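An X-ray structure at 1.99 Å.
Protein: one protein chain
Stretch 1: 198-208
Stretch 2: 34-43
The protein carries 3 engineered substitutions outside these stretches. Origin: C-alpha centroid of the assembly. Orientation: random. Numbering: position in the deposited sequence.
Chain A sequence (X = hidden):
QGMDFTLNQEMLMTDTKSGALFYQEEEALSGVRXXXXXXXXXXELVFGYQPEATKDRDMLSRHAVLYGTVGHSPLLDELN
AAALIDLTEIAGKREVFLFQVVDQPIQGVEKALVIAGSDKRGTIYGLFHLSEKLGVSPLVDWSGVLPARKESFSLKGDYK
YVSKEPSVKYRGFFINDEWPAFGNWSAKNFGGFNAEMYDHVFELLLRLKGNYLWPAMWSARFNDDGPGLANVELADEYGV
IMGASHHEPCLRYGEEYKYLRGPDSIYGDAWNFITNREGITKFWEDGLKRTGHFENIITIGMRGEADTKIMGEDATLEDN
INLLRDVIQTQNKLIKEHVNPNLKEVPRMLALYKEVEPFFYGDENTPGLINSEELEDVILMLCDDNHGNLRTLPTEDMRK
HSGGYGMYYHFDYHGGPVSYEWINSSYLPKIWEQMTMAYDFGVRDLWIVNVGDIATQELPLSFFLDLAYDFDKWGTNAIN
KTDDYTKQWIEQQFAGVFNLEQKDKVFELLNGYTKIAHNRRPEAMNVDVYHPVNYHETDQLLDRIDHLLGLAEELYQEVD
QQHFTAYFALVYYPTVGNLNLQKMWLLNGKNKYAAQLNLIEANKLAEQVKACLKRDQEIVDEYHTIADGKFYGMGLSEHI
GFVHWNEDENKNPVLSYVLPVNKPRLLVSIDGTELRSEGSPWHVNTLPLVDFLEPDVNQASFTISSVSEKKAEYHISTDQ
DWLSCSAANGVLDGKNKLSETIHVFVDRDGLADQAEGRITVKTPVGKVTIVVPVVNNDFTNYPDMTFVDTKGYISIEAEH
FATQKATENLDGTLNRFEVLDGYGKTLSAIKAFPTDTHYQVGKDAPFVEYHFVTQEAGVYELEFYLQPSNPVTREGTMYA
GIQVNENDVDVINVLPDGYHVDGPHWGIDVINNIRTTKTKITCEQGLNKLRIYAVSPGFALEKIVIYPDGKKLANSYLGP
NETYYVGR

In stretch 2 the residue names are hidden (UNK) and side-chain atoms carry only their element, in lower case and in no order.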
ATOM      1  N   TYR A 198     -28.036  37.526 -16.027  1.00 37.39           N
ATOM      2  CA  TYR A 198     -28.651  36.631 -17.004  1.00 36.07           C
ATOM      3  C   TYR A 198     -28.640  37.212 -18.404  1.00 36.67           C
ATOM      4  O   TYR A 198     -28.737  36.452 -19.369  1.00 38.41           O
ATOM      5  CB  TYR A 198     -30.105  36.268 -16.613  1.00 32.62           C
ATOM      6  CG  TYR A 198     -30.106  34.974 -15.786  1.00 35.10           C
ATOM      7  CD1 TYR A 198     -29.772  33.757 -16.381  1.00 36.27           C
ATOM      8  CD2 TYR A 198     -30.400  34.991 -14.440  1.00 30.92           C
ATOM      9  CE1 TYR A 198     -29.719  32.582 -15.653  1.00 35.86           C
ATOM     10  CE2 TYR A 198     -30.376  33.823 -13.682  1.00 35.38           C
ATOM     11  CZ  TYR A 198     -30.023  32.615 -14.301  1.00 38.75           C
ATOM     12  OH  TYR A 198     -29.991  31.448 -13.587  1.00 36.13           O
ATOM     13  N   ASP A 199     -28.551  38.536 -18.532  1.00 34.69           N
ATOM     14  CA  ASP A 199     -28.436  39.133 -19.857  1.00 36.15           C
ATOM     15  C   ASP A 199     -27.222  38.568 -20.605  1.00 30.57           C
ATOM     16  O   ASP A 199     -27.313  38.257 -21.796  1.00 35.14           O
ATOM     17  CB  ASP A 199     -28.376  40.657 -19.723  1.00 40.90           C
ATOM     18  CG  ASP A 199     -28.525  41.361 -21.057  1.00 56.80           C
ATOM     19  OD1 ASP A 199     -27.578  42.081 -21.451  1.00 61.46           O
ATOM     20  OD2 ASP A 199     -29.569  41.190 -21.719  1.00 60.26           O
ATOM     21  N   HIS A 200     -26.102  38.354 -19.910  1.00 30.66           N
ATOM     22  CA  HIS A 200     -24.927  37.740 -20.557  1.00 37.40           C
ATOM     23  C   HIS A 200     -25.152  36.266 -20.921  1.00 38.82           C
ATOM     24  O   HIS A 200     -24.649  35.775 -21.952  1.00 34.34           O
ATOM     25  CB  HIS A 200     -23.719  37.860 -19.639  1.00 37.01           C
ATOM     26  CG  HIS A 200     -23.374  39.273 -19.284  1.00 49.59           C
ATOM     27  ND1 HIS A 200     -22.568  40.065 -20.078  1.00 52.49           N
ATOM     28  CD2 HIS A 200     -23.721  40.036 -18.219  1.00 50.88           C
ATOM     29  CE1 HIS A 200     -22.436  41.255 -19.519  1.00 52.27           C
ATOM     30  NE2 HIS A 200     -23.129  41.264 -18.391  1.00 53.04           N
ATOM     31  N   VAL A 201     -25.837  35.526 -20.049  1.00 34.83           N
ATOM     32  CA  VAL A 201     -26.205  34.141 -20.339  1.00 35.85           C
ATOM     33  C   VAL A 201     -27.116  34.084 -21.563  1.00 34.32           C
ATOM     34  O   VAL A 201     -26.930  33.253 -22.461  1.00 35.23           O
ATOM     35  CB  VAL A 201     -26.893  33.509 -19.109  1.00 38.43           C
ATOM     36  CG1 VAL A 201     -27.465  32.134 -19.432  1.00 34.03           C
ATOM     37  CG2 VAL A 201     -25.923  33.428 -17.974  1.00 37.01           C
ATOM     38  N   PHE A 202     -28.146  34.933 -21.592  1.00 30.80           N
ATOM     39  CA  PHE A 202     -29.059  34.927 -22.729  1.00 31.68           C
ATOM     40  C   PHE A 202     -28.313  35.255 -24.023  1.00 34.88           C
ATOM     41  O   PHE A 202     -28.586  34.660 -25.069  1.00 33.83           O
ATOM     42  CB  PHE A 202     -30.209  35.914 -22.531  1.00 31.76           C
ATOM     43  CG  PHE A 202     -31.081  35.641 -21.301  1.00 36.43           C
ATOM     44  CD1 PHE A 202     -31.238  34.356 -20.787  1.00 38.32           C
ATOM     45  CD2 PHE A 202     -31.738  36.686 -20.679  1.00 34.25           C
ATOM     46  CE1 PHE A 202     -32.037  34.129 -19.661  1.00 38.02           C
ATOM     47  CE2 PHE A 202     -32.546  36.477 -19.536  1.00 36.71           C
ATOM     48  CZ  PHE A 202     -32.708  35.194 -19.045  1.00 37.08           C
ATOM     49  N   GLU A 203     -27.388  36.218 -23.974  1.00 35.55           N
ATOM     50  CA  GLU A 203     -26.656  36.600 -25.181  1.00 38.61           C
ATOM     51  C   GLU A 203     -25.801  35.448 -25.685  1.00 37.93           C
ATOM     52  O   GLU A 203     -25.770  35.169 -26.890  1.00 35.40           O
ATOM     53  CB  GLU A 203     -25.790  37.834 -24.903  1.00 45.24           C
ATOM     54  CG  GLU A 203     -25.096  38.379 -26.142  1.00 54.45           C
ATOM     55  CD  GLU A 203     -24.123  39.536 -25.873  1.00 58.09           C
ATOM     56  OE1 GLU A 203     -24.229  40.214 -24.819  1.00 58.02           O
ATOM     57  OE2 GLU A 203     -23.265  39.777 -26.755  1.00 53.45           O
ATOM     58  N   LEU A 204     -25.100  34.763 -24.776  1.00 33.53           N
ATOM     59  CA  LEU A 204     -24.272  33.633 -25.165  1.00 36.77           C
ATOM     60  C   LEU A 204     -25.114  32.554 -25.829  1.00 37.71           C
ATOM     61  O   LEU A 204     -24.741  32.020 -26.879  1.00 38.78           O
ATOM     62  CB  LEU A 204     -23.542  33.073 -23.951  1.00 31.65           C
ATOM     63  CG  LEU A 204     -22.815  31.756 -24.192  1.00 34.02           C
ATOM     64  CD1 LEU A 204     -21.600  31.895 -25.173  1.00 36.25           C
ATOM     65  CD2 LEU A 204     -22.338  31.159 -22.872  1.00 33.18           C
ATOM     66  N   LEU A 205     -26.247  32.213 -25.214  1.00 32.98           N
ATOM     67  CA  LEU A 205     -27.154  31.202 -25.760  1.00 30.90           C
ATOM     68  C   LEU A 205     -27.592  31.550 -27.186  1.00 30.68           C
ATOM     69  O   LEU A 205     -27.535  30.711 -28.099  1.00 34.10           O
ATOM     70  CB  LEU A 205     -28.391  31.101 -24.861  1.00 28.74           C
ATOM     71  CG  LEU A 205     -29.442  30.115 -25.378  1.00 32.80           C
ATOM     72  CD1 LEU A 205     -28.876  28.707 -25.275  1.00 30.68           C
ATOM     73  CD2 LEU A 205     -30.708  30.248 -24.525  1.00 34.54           C
ATOM     74  N   LEU A 206     -28.075  32.776 -27.381  1.00 28.51           N
ATOM     75  CA  LEU A 206     -28.585  33.164 -28.691  1.00 30.96           C
ATOM     76  C   LEU A 206     -27.459  33.305 -29.724  1.00 32.82           C
ATOM     77  O   LEU A 206     -27.667  33.018 -30.907  1.00 30.34           O
ATOM     78  CB  LEU A 206     -29.370  34.468 -28.575  1.00 30.47           C
ATOM     79  CG  LEU A 206     -30.704  34.438 -27.810  1.00 33.37           C
ATOM     80  CD1 LEU A 206     -31.201  35.845 -27.543  1.00 35.39           C
ATOM     81  CD2 LEU A 206     -31.756  33.666 -28.677  1.00 33.73           C
ATOM     82  N   ARG A 207     -26.266  33.748 -29.310  1.00 31.01           N
ATOM     83  CA  ARG A 207     -25.165  33.820 -30.274  1.00 30.93           C
ATOM     84  C   ARG A 207     -24.755  32.435 -30.745  1.00 37.12           C
ATOM     85  O   ARG A 207     -24.286  32.272 -31.895  1.00 34.78           O
ATOM     86  CB  ARG A 207     -23.974  34.563 -29.660  1.00 31.66           C
ATOM     87  CG  ARG A 207     -24.143  36.102 -29.658  1.00 32.49           C
ATOM     88  CD  ARG A 207     -22.879  36.793 -29.153  1.00 32.19           C
ATOM     89  NE  ARG A 207     -23.004  38.245 -28.957  1.00 36.84           N
ATOM     90  CZ  ARG A 207     -22.691  39.169 -29.881  1.00 41.17           C
ATOM     91  NH1 ARG A 207     -22.268  38.797 -31.096  1.00 37.13           N
ATOM     92  NH2 ARG A 207     -22.786  40.474 -29.587  1.00 40.98           N
ATOM     93  N   LEU A 208     -24.907  31.419 -29.874  1.00 33.11           N
ATOM     94  CA  LEU A 208     -24.650  30.039 -30.267  1.00 27.47           C
ATOM     95  C   LEU A 208     -25.852  29.414 -30.967  1.00 27.61           C
ATOM     96  O   LEU A 208     -25.847  28.223 -31.236  1.00 38.73           O
ATOM     97  CB  LEU A 208     -24.260  29.203 -29.031  1.00 27.72           C
ATOM     98  CG  LEU A 208     -23.007  29.687 -28.305  1.00 38.59           C
ATOM     99  CD1 LEU A 208     -22.754  28.845 -27.058  1.00 41.26           C
ATOM    100  CD2 LEU A 208     -21.805  29.625 -29.217  1.00 38.35           C
ATOM    101  N   UNK A  34     -33.144  45.217 -28.946  1.00 39.77           N
ATOM    102  CA  UNK A  34     -32.020  45.037 -28.014  1.00 45.48           C
ATOM    103  C   UNK A  34     -30.874  44.236 -28.634  1.00 36.75           C
ATOM    104  O   UNK A  34     -29.696  44.499 -28.338  1.00 37.40           O
ATOM    105  c   UNK A  34     -32.488  44.347 -26.731  1.00 51.08           C
ATOM    106  c   UNK A  34     -33.168  44.643 -23.528  1.00 72.04           C
ATOM    107  c   UNK A  34     -34.011  44.354 -24.762  1.00 67.35           C
ATOM    108  c   UNK A  34     -33.513  45.142 -25.958  1.00 60.96           C
ATOM    109  n   UNK A  34     -34.026  45.150 -22.411  1.00 76.56           N
ATOM    110  N   UNK A  35     -31.185  43.198 -29.417  1.00 38.57           N
ATOM    111  CA  UNK A  35     -30.119  42.450 -30.093  1.00 36.40           C
ATOM    112  C   UNK A  35     -29.444  43.342 -31.145  1.00 35.16           C
ATOM    113  O   UNK A  35     -28.219  43.343 -31.292  1.00 38.13           O
ATOM    114  c   UNK A  35     -31.223  40.212 -29.608  1.00 33.32           C
ATOM    115  c   UNK A  35     -29.708  40.483 -31.643  1.00 32.17           C
ATOM    116  c   UNK A  35     -30.705  41.162 -30.706  1.00 36.04           C
ATOM    117  c   UNK A  35     -30.127  39.670 -28.730  1.00 30.25           C
ATOM    118  N   UNK A  36     -30.244  44.139 -31.877  1.00 38.79           N
ATOM    119  CA  UNK A  36     -29.696  45.077 -32.860  1.00 40.46           C
ATOM    120  C   UNK A  36     -28.698  46.045 -32.219  1.00 44.60           C
ATOM    121  O   UNK A  36     -27.636  46.329 -32.802  1.00 42.20           O
ATOM    122  c   UNK A  36     -30.836  45.844 -33.537  1.00 39.84           C
ATOM    123  N   UNK A  37     -28.995  46.528 -30.999  1.00 38.52           N
ATOM    124  CA  UNK A  37     -28.017  47.348 -30.267  1.00 42.70           C
ATOM    125  C   UNK A  37     -26.745  46.582 -29.913  1.00 40.26           C
ATOM    126  O   UNK A  37     -25.655  47.170 -29.890  1.00 42.38           O
ATOM    127  c   UNK A  37     -29.624  49.007 -29.301  1.00 66.45           C
ATOM    128  c   UNK A  37     -28.644  47.910 -29.001  1.00 50.89           C
ATOM    129  o   UNK A  37     -29.483  49.726 -30.303  1.00 66.64           O
ATOM    130  n   UNK A  37     -30.649  49.133 -28.460  1.00 71.70           N
ATOM    131  N   UNK A  38     -26.848  45.286 -29.603  1.00 33.32           N
ATOM    132  CA  UNK A  38     -25.643  44.502 -29.377  1.00 34.67           C
ATOM    133  C   UNK A  38     -24.819  44.394 -30.649  1.00 36.65           C
ATOM    134  O   UNK A  38     -23.587  44.472 -30.608  1.00 41.43           O
ATOM    135  c   UNK A  38     -27.487  41.798 -25.509  1.00 44.35           C
ATOM    136  c   UNK A  38     -26.019  43.119 -28.868  1.00 37.98           C
ATOM    137  c   UNK A  38     -26.751  41.797 -26.855  1.00 45.21           C
ATOM    138  n   UNK A  38     -26.836  42.656 -24.476  1.00 49.81           N
ATOM    139  c   UNK A  38     -26.715  43.174 -27.494  1.00 41.83           C
ATOM    140  N   UNK A  39     -25.484  44.214 -31.795  1.00 34.16           N
ATOM    141  CA  UNK A  39     -24.743  44.112 -33.044  1.00 38.40           C
ATOM    142  C   UNK A  39     -24.088  45.450 -33.410  1.00 37.09           C
ATOM    143  O   UNK A  39     -22.984  45.471 -33.979  1.00 40.77           O
ATOM    144  c   UNK A  39     -25.026  43.655 -35.487  1.00 45.08           C
ATOM    145  c   UNK A  39     -26.047  42.109 -33.815  1.00 35.58           C
ATOM    146  c   UNK A  39     -25.683  43.567 -34.137  1.00 42.03           C
ATOM    147  N   UNK A  40     -24.731  46.575 -33.093  1.00 36.95           N
ATOM    148  CA  UNK A  40     -24.093  47.879 -33.278  1.00 41.30           C
ATOM    149  C   UNK A  40     -22.842  47.992 -32.435  1.00 43.82           C
ATOM    150  O   UNK A  40     -21.860  48.629 -32.847  1.00 44.67           O
ATOM    151  s   UNK A  40     -27.139  50.686 -33.725  1.00 61.47           S
ATOM    152  c   UNK A  40     -26.219  49.136 -33.879  1.00 49.11           C
ATOM    153  c   UNK A  40     -26.789  51.119 -32.015  1.00 64.28           C
ATOM    154  c   UNK A  40     -25.039  49.018 -32.923  1.00 41.73           C
ATOM    155  N   UNK A  41     -22.858  47.400 -31.241  1.00 40.32           N
ATOM    156  CA  UNK A  41     -21.631  47.402 -30.463  1.00 42.06           C
ATOM    157  C   UNK A  41     -20.560  46.538 -31.135  1.00 37.66           C
ATOM    158  O   UNK A  41     -19.388  46.907 -31.138  1.00 38.23           O
ATOM    159  n   UNK A  41     -18.909  47.635 -27.013  1.00 59.48           N
ATOM    160  c   UNK A  41     -18.863  46.319 -27.147  1.00 59.57           C
ATOM    161  n   UNK A  41     -19.912  45.936 -27.858  1.00 58.43           N
ATOM    162  c   UNK A  41     -20.023  48.113 -27.664  1.00 58.74           C
ATOM    163  c   UNK A  41     -21.893  46.952 -29.026  1.00 43.39           C
ATOM    164  c   UNK A  41     -20.676  47.040 -28.174  1.00 53.20           C
ATOM    165  N   UNK A  42     -20.951  45.409 -31.746  1.00 37.89           N
ATOM    166  CA  UNK A  42     -20.005  44.608 -32.524  1.00 45.05           C
ATOM    167  C   UNK A  42     -19.414  45.416 -33.689  1.00 42.57           C
ATOM    168  O   UNK A  42     -18.209  45.330 -33.965  1.00 42.41           O
ATOM    169  c   UNK A  42     -20.688  43.333 -33.034  1.00 50.77           C
ATOM    170  c   UNK A  42     -21.218  42.413 -31.894  1.00 60.81           C
ATOM    171  o   UNK A  42     -21.943  41.444 -32.214  1.00 63.58           O
ATOM    172  o   UNK A  42     -20.935  42.658 -30.693  1.00 66.28           O
ATOM    173  N   UNK A  43     -20.236  46.223 -34.367  1.00 39.03           N
ATOM    174  CA  UNK A  43     -19.709  47.079 -35.428  1.00 39.71           C
ATOM    175  C   UNK A  43     -18.642  48.022 -34.869  1.00 41.80           C
ATOM    176  O   UNK A  43     -17.578  48.216 -35.476  1.00 41.35           O
ATOM    177  c   UNK A  43     -20.860  47.845 -36.107  1.00 39.05           C
ATOM    178  c   UNK A  43     -21.823  46.843 -36.814  1.00 38.22           C
ATOM    179  c   UNK A  43     -20.327  48.917 -37.093  1.00 43.60           C
TER

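Position 34 carries four carbons in a row ending in a nitrogen, the unbranched chain of a lysine. Its CA-to-CB bond points toward stretch 1, yet the side chain makes no contact there, and its nitrogen is hydrogen-bonded elsewhere in the structure: Lys34.

Position 35 has four carbons, forked at the first, with one arm two carbons long. The tip of that arm lies 4.1 Å from CD1 of Leu206, an apolar touch between buried side chains. The fork at CB with unequal arms makes it Ile35. Its CA is also 8.4 Å from the CA of Glu203, the closest CA pair across the two stretches.

Position 36 has a single carbon, out of reach of stretch 1: Ala36. At position 37 two carbons lead to one oxygen and one nitrogen, a carboxamide facing no partner on stretch 1, and the chain length gives Asn37.

Position 38 again shows four carbons in a row and a terminal nitrogen, now aimed at stretch 1. The nitrogen lies 3.2 Å from OD1 of Asp199 and 3.6 Å from OE1 of Glu203, as expected of a cationic amine between two carboxylates. This is Lys38; NZ hydrogen-bonds to Asp199 and forms salt bridges with both acids.

Position 39 is one carbon carrying two more, a symmetric fork without a close contact: Val39. Position 40 runs two carbons, a sulfur and a carbon, unbranched and out of reach: Met40. Position 41 is one carbon and a five-membered ring of three carbons and two nitrogens, an imidazole that does not reach stretch 1: His41.

Position 42 has two carbons, the second bearing two oxygens, and these meet the guanidinium of Arg207. A carboxylate on so short a stem is Asp42. Arg207 NH1 and NH2 each lie 2.9 Å from Asp42 OD2, and both hydrogen-bond to it, although the placement of OD2 is less certain; NH2 adds a weak bond to Asp42 OD1 at 3.1 Å.

Position 43, one carbon carrying two, lies out of reach: Val43.

The helices cross at 81° with axes 12.4 Å apart at closest approach; long Lys38 and Arg207 chains reach across to short acids, Asp199 and Asp42. Lys38 is the residue most covered by the other stretch, and alternating charges link the helices. Glu203 serves twice: OE1 faces Lys38 NZ, while OE2 accepts from Arg207 NE at 2.7 Å and also from NH2. Positions 34, 38 and 42 repeat every four residues, but only the last two engage; Ile35 against Leu206 supplies the apolar contact beside the charges.

Stretch 2, residues 34-43: KIANKVMHDV
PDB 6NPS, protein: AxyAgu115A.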